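Local coordinates for IPT/TIG domain-containing protein BACOVA_02650 (Bacteroides ovatus, PDB 5E7H) that binds polysaccharide at the cell surface and probably captures xyloglucan before its transport into the periplasm for degradation, at residues 32-35 with 39-42; 238-241 with 245-248. One frame throughout, in Å; residues are numbered along the deposited sequence.

Overall arrangement
The chain is the C-terminal part of a longer surface lipoprotein, with an IPT/TIG domain followed by a xyloglucan-binding domain, and each contact belongs to one of them. Contact 1 comes first and joins strands 31-34 and 38-40, a hairpin at one edge of an antiparallel sheet in the IPT/TIG domain. Contact 2 lies late in the second domain, where the chain leaves strand 233-240 of one sheet and enters strand 246-259 of another. Their centres are about 41 Å apart, on opposite sides of the chain's centre, and the nearest atoms are about 31 Å apart. One lies within a sheet and the other spans two: separate structural features of successive domains, which do not touch.

Contact 1: residues 32-35 with 39-42; sequences VNIN and DIPV
Val32 meets Ile40 through both backbone and side chain. Val32 O accepts a hydrogen bond from Ile40 N at 2.9 Å, and the same Val32 O has a CA-H...O contact with Asp39 CA, at 3.3 Å. At the other half of the pair Val32 N and Ile40 O are too distant to bond directly. A water accepts from Val32 N at 2.9 Å; its link to Ile40 O is unusually short and doubtful. The two side chains lie alongside each other, pointing the same way, with Val32 CG1 4.0 Å from Ile40 CG1; their branched apolar carbons suit a strand face turned inward onto Ile45 and Phe56.

Asn33 sits on the opposite face, paired with Asp39 in a non-hydrogen-bonded position of this antiparallel beta hairpin. The hairpin edges one of the two sheets of the IPT/TIG domain, an immunoglobulin-like (E-set) beta-sandwich, its buried face toward the sheet holding strand 53-57. With CG anti to the backbone N (chi1 178°), the Asn33 amide reaches ND2 to Asp39 OD1 at 2.8 Å in a nearly straight hydrogen bond (164° at the hydrogen). The carboxylate oxygen lies almost in the amide plane, although the two flat groups are turned 74° to one another. Asn33 OD1 takes the N-H of Gly36 in the turn, so both ends of the amide are engaged and its rotation is fixed, a task asparagine fits by offering donor and acceptor together. Asp39 OD1 also forms a salt bridge with Arg31, which would be expected to stabilise its negative charge.

Ile34 returns to the buried face of Val32, running at a slant to Ile40 with Ile34 CG1 3.9 Å from Ile40 CD1. Phe56 touches both isoleucines, and Ile68 of the adjoining strand packs against Ile34.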
ATOM      1  N   VAL A  32       0.623  -1.611 -23.299  1.00 25.83           N
ATOM      2  CA  VAL A  32       0.997  -1.439 -21.897  1.00 25.44           C
ATOM      3  C   VAL A  32       1.493  -2.787 -21.384  1.00 28.48           C
ATOM      4  O   VAL A  32       0.716  -3.738 -21.257  1.00 27.98           O
ATOM      5  CB  VAL A  32      -0.173  -0.919 -21.019  1.00 25.09           C
ATOM      6  CG1 VAL A  32       0.216  -0.879 -19.541  1.00 22.78           C
ATOM      7  CG2 VAL A  32      -0.594   0.471 -21.481  1.00 27.19           C
ATOM      8  N   ASN A  33       2.796  -2.868 -21.119  1.00 25.22           N
ATOM      9  CA  ASN A  33       3.418  -4.106 -20.675  1.00 23.10           C
ATOM     10  C   ASN A  33       3.692  -4.060 -19.184  1.00 23.86           C
ATOM     11  O   ASN A  33       4.241  -3.086 -18.683  1.00 21.92           O
ATOM     12  CB  ASN A  33       4.719  -4.374 -21.426  1.00 24.32           C
ATOM     13  CG  ASN A  33       5.411  -5.629 -20.942  1.00 27.35           C
ATOM     14  OD1 ASN A  33       6.259  -5.569 -20.069  1.00 28.47           O
ATOM     15  ND2 ASN A  33       5.017  -6.784 -21.488  1.00 31.36           N
ATOM     16  N   ILE A  34       3.291  -5.119 -18.492  1.00 20.19           N
ATOM     17  CA  ILE A  34       3.499  -5.262 -17.066  1.00 18.57           C
ATOM     18  C   ILE A  34       4.681  -6.167 -16.744  1.00 19.94           C
ATOM     19  O   ILE A  34       4.609  -7.384 -16.940  1.00 19.50           O
ATOM     20  CB  ILE A  34       2.247  -5.837 -16.387  1.00 17.08           C
ATOM     21  CG1 ILE A  34       0.978  -5.068 -16.780  1.00 20.22           C
ATOM     22  CG2 ILE A  34       2.416  -5.814 -14.886  1.00 17.62           C
ATOM     23  CD1 ILE A  34       0.992  -3.556 -16.542  1.00 20.89           C
ATOM     24  N   ASN A  35       5.789  -5.550 -16.326  1.00 19.76           N
ATOM     25  CA  ASN A  35       6.962  -6.248 -15.793  1.00 20.02           C
ATOM     26  C   ASN A  35       7.557  -7.270 -16.745  1.00 21.07           C
ATOM     27  O   ASN A  35       8.200  -8.218 -16.303  1.00 21.82           O
ATOM     28  CB  ASN A  35       6.613  -6.915 -14.445  1.00 18.32           C
ATOM     29  CG  ASN A  35       6.368  -5.899 -13.345  1.00 17.41           C
ATOM     30  OD1 ASN A  35       6.211  -4.705 -13.619  1.00 18.12           O
ATOM     31  ND2 ASN A  35       6.362  -6.358 -12.092  1.00 17.72           N
ATOM     32  N   ASP A  39       0.864  -8.282 -21.333  1.00 26.72           N
ATOM     33  CA  ASP A  39       0.355  -7.004 -21.836  1.00 25.48           C
ATOM     34  C   ASP A  39      -1.091  -6.814 -21.403  1.00 31.07           C
ATOM     35  O   ASP A  39      -1.832  -7.786 -21.230  1.00 34.16           O
ATOM     36  CB  ASP A  39       0.431  -6.925 -23.372  1.00 26.68           C
ATOM     37  CG  ASP A  39       1.844  -6.952 -23.900  1.00 30.07           C
ATOM     38  OD1 ASP A  39       2.763  -6.501 -23.198  1.00 32.74           O
ATOM     39  OD2 ASP A  39       2.032  -7.404 -25.050  1.00 36.86           O
ATOM     40  N   ILE A  40      -1.493  -5.559 -21.248  1.00 24.32           N
ATOM     41  CA  ILE A  40      -2.895  -5.215 -21.067  1.00 26.84           C
ATOM     42  C   ILE A  40      -3.517  -5.082 -22.456  1.00 27.42           C
ATOM     43  O   ILE A  40      -3.007  -4.325 -23.272  1.00 33.11           O
ATOM     44  CB  ILE A  40      -3.068  -3.891 -20.291  1.00 24.51           C
ATOM     45  CG1 ILE A  40      -2.283  -3.913 -18.967  1.00 21.48           C
ATOM     46  CG2 ILE A  40      -4.555  -3.580 -20.065  1.00 26.10           C
ATOM     47  CD1 ILE A  40      -2.726  -4.942 -17.966  1.00 23.07           C
ATOM     48  N   PRO A  41      -4.602  -5.827 -22.736  1.00 36.02           N
ATOM     49  CA  PRO A  41      -5.302  -5.666 -24.019  1.00 45.51           C
ATOM     50  C   PRO A  41      -5.628  -4.199 -24.296  1.00 29.89           C
ATOM     51  O   PRO A  41      -6.205  -3.562 -23.419  1.00 30.43           O
ATOM     52  CB  PRO A  41      -6.585  -6.480 -23.823  1.00 41.41           C
ATOM     53  CG  PRO A  41      -6.250  -7.477 -22.778  1.00 42.00           C
ATOM     54  CD  PRO A  41      -5.281  -6.790 -21.855  1.00 32.91           C
ATOM     55  N   VAL A  42      -5.274  -3.687 -25.471  1.00 34.94           N
ATOM     56  CA  VAL A  42      -5.448  -2.267 -25.761  1.00 41.60           C
ATOM     57  C   VAL A  42      -6.906  -1.859 -25.597  1.00 37.07           C
ATOM     58  O   VAL A  42      -7.207  -0.757 -25.142  1.00 33.84           O
ATOM     59  CB  VAL A  42      -4.951  -1.923 -27.173  1.00 50.52           C
ATOM     60  CG1 VAL A  42      -5.292  -0.481 -27.542  1.00 46.89           C
ATOM     61  CG2 VAL A  42      -3.448  -2.150 -27.247  1.00 55.47           C
TER
HETATM   62  O   HOH W   1      -0.798  -3.900 -24.384  1.00 30.93           O

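Contact 2: residues 238-241 with 245-248; sequences ATNP and QATI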
ATOM      1  N   ALA A 238      -6.056   0.364  16.394  1.00 16.70           N
ATOM      2  CA  ALA A 238      -7.148   1.306  16.159  1.00 17.25           C
ATOM      3  C   ALA A 238      -7.749   1.753  17.490  1.00 16.40           C
ATOM      4  O   ALA A 238      -8.000   0.936  18.370  1.00 18.72           O
ATOM      5  CB  ALA A 238      -8.234   0.671  15.278  1.00 16.92           C
ATOM      6  N   THR A 239      -8.000   3.051  17.619  1.00 17.86           N
ATOM      7  CA  THR A 239      -8.661   3.621  18.790  1.00 19.66           C
ATOM      8  C   THR A 239      -9.684   4.641  18.309  1.00 19.95           C
ATOM      9  O   THR A 239      -9.760   4.942  17.105  1.00 19.49           O
ATOM     10  CB  THR A 239      -7.681   4.312  19.742  1.00 21.72           C
ATOM     11  OG1 THR A 239      -6.944   5.317  19.031  1.00 20.99           O
ATOM     12  CG2 THR A 239      -6.728   3.311  20.369  1.00 21.06           C
ATOM     13  N   ASN A 240     -10.451   5.183  19.248  1.00 20.21           N
ATOM     14  CA  ASN A 240     -11.398   6.229  18.916  1.00 21.27           C
ATOM     15  C   ASN A 240     -11.387   7.367  19.922  1.00 23.30           C
ATOM     16  O   ASN A 240     -12.195   7.390  20.875  1.00 22.84           O
ATOM     17  CB  ASN A 240     -12.816   5.669  18.812  1.00 20.79           C
ATOM     18  CG  ASN A 240     -13.802   6.724  18.400  1.00 25.99           C
ATOM     19  OD1 ASN A 240     -13.408   7.779  17.899  1.00 23.55           O
ATOM     20  ND2 ASN A 240     -15.089   6.465  18.615  1.00 23.75           N
ATOM     21  N   PRO A 241     -10.496   8.339  19.707  1.00 21.94           N
ATOM     22  CA  PRO A 241     -10.470   9.503  20.596  1.00 25.35           C
ATOM     23  C   PRO A 241     -11.648  10.456  20.378  1.00 27.98           C
ATOM     24  O   PRO A 241     -11.761  11.447  21.104  1.00 29.25           O
ATOM     25  CB  PRO A 241      -9.123  10.173  20.260  1.00 34.80           C
ATOM     26  CG  PRO A 241      -8.743   9.691  18.927  1.00 38.33           C
ATOM     27  CD  PRO A 241      -9.381   8.333  18.737  1.00 23.65           C
ATOM     28  N   GLN A 245     -19.483   7.291  19.294  1.00 24.94           N
ATOM     29  CA  GLN A 245     -19.398   5.942  18.762  1.00 23.78           C
ATOM     30  C   GLN A 245     -19.263   6.008  17.242  1.00 23.20           C
ATOM     31  O   GLN A 245     -19.774   6.929  16.610  1.00 25.79           O
ATOM     32  CB  GLN A 245     -20.651   5.158  19.171  1.00 24.63           C
ATOM     33  CG  GLN A 245     -20.708   3.715  18.717  1.00 24.21           C
ATOM     34  CD  GLN A 245     -22.027   3.024  19.085  1.00 26.01           C
ATOM     35  OE1 GLN A 245     -22.327   1.963  18.543  1.00 28.66           O
ATOM     36  NE2 GLN A 245     -22.817   3.618  19.976  1.00 29.59           N
ATOM     37  N   ALA A 246     -18.570   5.035  16.676  1.00 21.37           N
ATOM     38  CA  ALA A 246     -18.422   4.945  15.233  1.00 20.38           C
ATOM     39  C   ALA A 246     -18.306   3.504  14.817  1.00 19.46           C
ATOM     40  O   ALA A 246     -17.819   2.674  15.573  1.00 21.65           O
ATOM     41  CB  ALA A 246     -17.183   5.702  14.791  1.00 26.89           C
ATOM     42  N   THR A 247     -18.678   3.212  13.578  1.00 20.65           N
ATOM     43  CA  THR A 247     -18.499   1.886  13.030  1.00 19.84           C
ATOM     44  C   THR A 247     -17.611   2.072  11.821  1.00 22.87           C
ATOM     45  O   THR A 247     -17.829   2.980  11.018  1.00 28.54           O
ATOM     46  CB  THR A 247     -19.863   1.244  12.697  1.00 20.88           C
ATOM     47  OG1 THR A 247     -20.599   1.067  13.924  1.00 27.16           O
ATOM     48  CG2 THR A 247     -19.697  -0.087  12.002  1.00 23.75           C
ATOM     49  N   ILE A 248     -16.562   1.264  11.726  1.00 18.09           N
ATOM     50  CA  ILE A 248     -15.642   1.386  10.603  1.00 16.80           C
ATOM     51  C   ILE A 248     -15.412   0.012   9.993  1.00 17.66           C
ATOM     52  O   ILE A 248     -15.738  -1.007  10.593  1.00 17.58           O
ATOM     53  CB  ILE A 248     -14.298   2.035  11.017  1.00 20.00           C
ATOM     54  CG1 ILE A 248     -13.403   1.059  11.813  1.00 18.81           C
ATOM     55  CG2 ILE A 248     -14.559   3.329  11.820  1.00 23.42           C
ATOM     56  CD1 ILE A 248     -12.010   1.598  12.161  1.00 21.44           C
TER
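Asn240 reaches across to the start of the second segment with its side-chain amide, the closest approach between two segments that share no hydrogen bond. Its ND2 lies 4.2 Å from Ala246 N and 4.3 Å from Gln245 CA, with the methyl of Ala246 slightly farther, 4.4 Å from ND2 to CB. These are loose packing distances, and the short methyl of Ala246 lets the amide lie beside the backbone here. CG stands anti to the backbone N (chi1 -177°), which carries the amide out toward the other segment.

What holds the amide there is the next shell. Asn240 ND2 donates to the carbonyls of Ser244 and Ser130, and Asn240 OD1 accepts the N-H of Gly242 in an Asx turn. A buried polar side chain thus has both its ends satisfied by backbone, and ties down the bend that carries the chain from one strand to the next. Pro175 and Val129 touch the Asn240 side chain, and Pro175 also touches Ala246.

Deeper in, Ala238 and Ile248 both point toward the opposite segment, Ala238 CB lying 5.0 Å from Ile248 CD1, while Trp136 and Phe177 touch both. The connection is a beta-arch joining the two facing sheets of the beta-sandwich in the xyloglucan-binding domain: strand 233-240 runs between strands 133-142 and 176-181 in one sheet, whereas strand 246-259 pairs with strand 128-129 in the other.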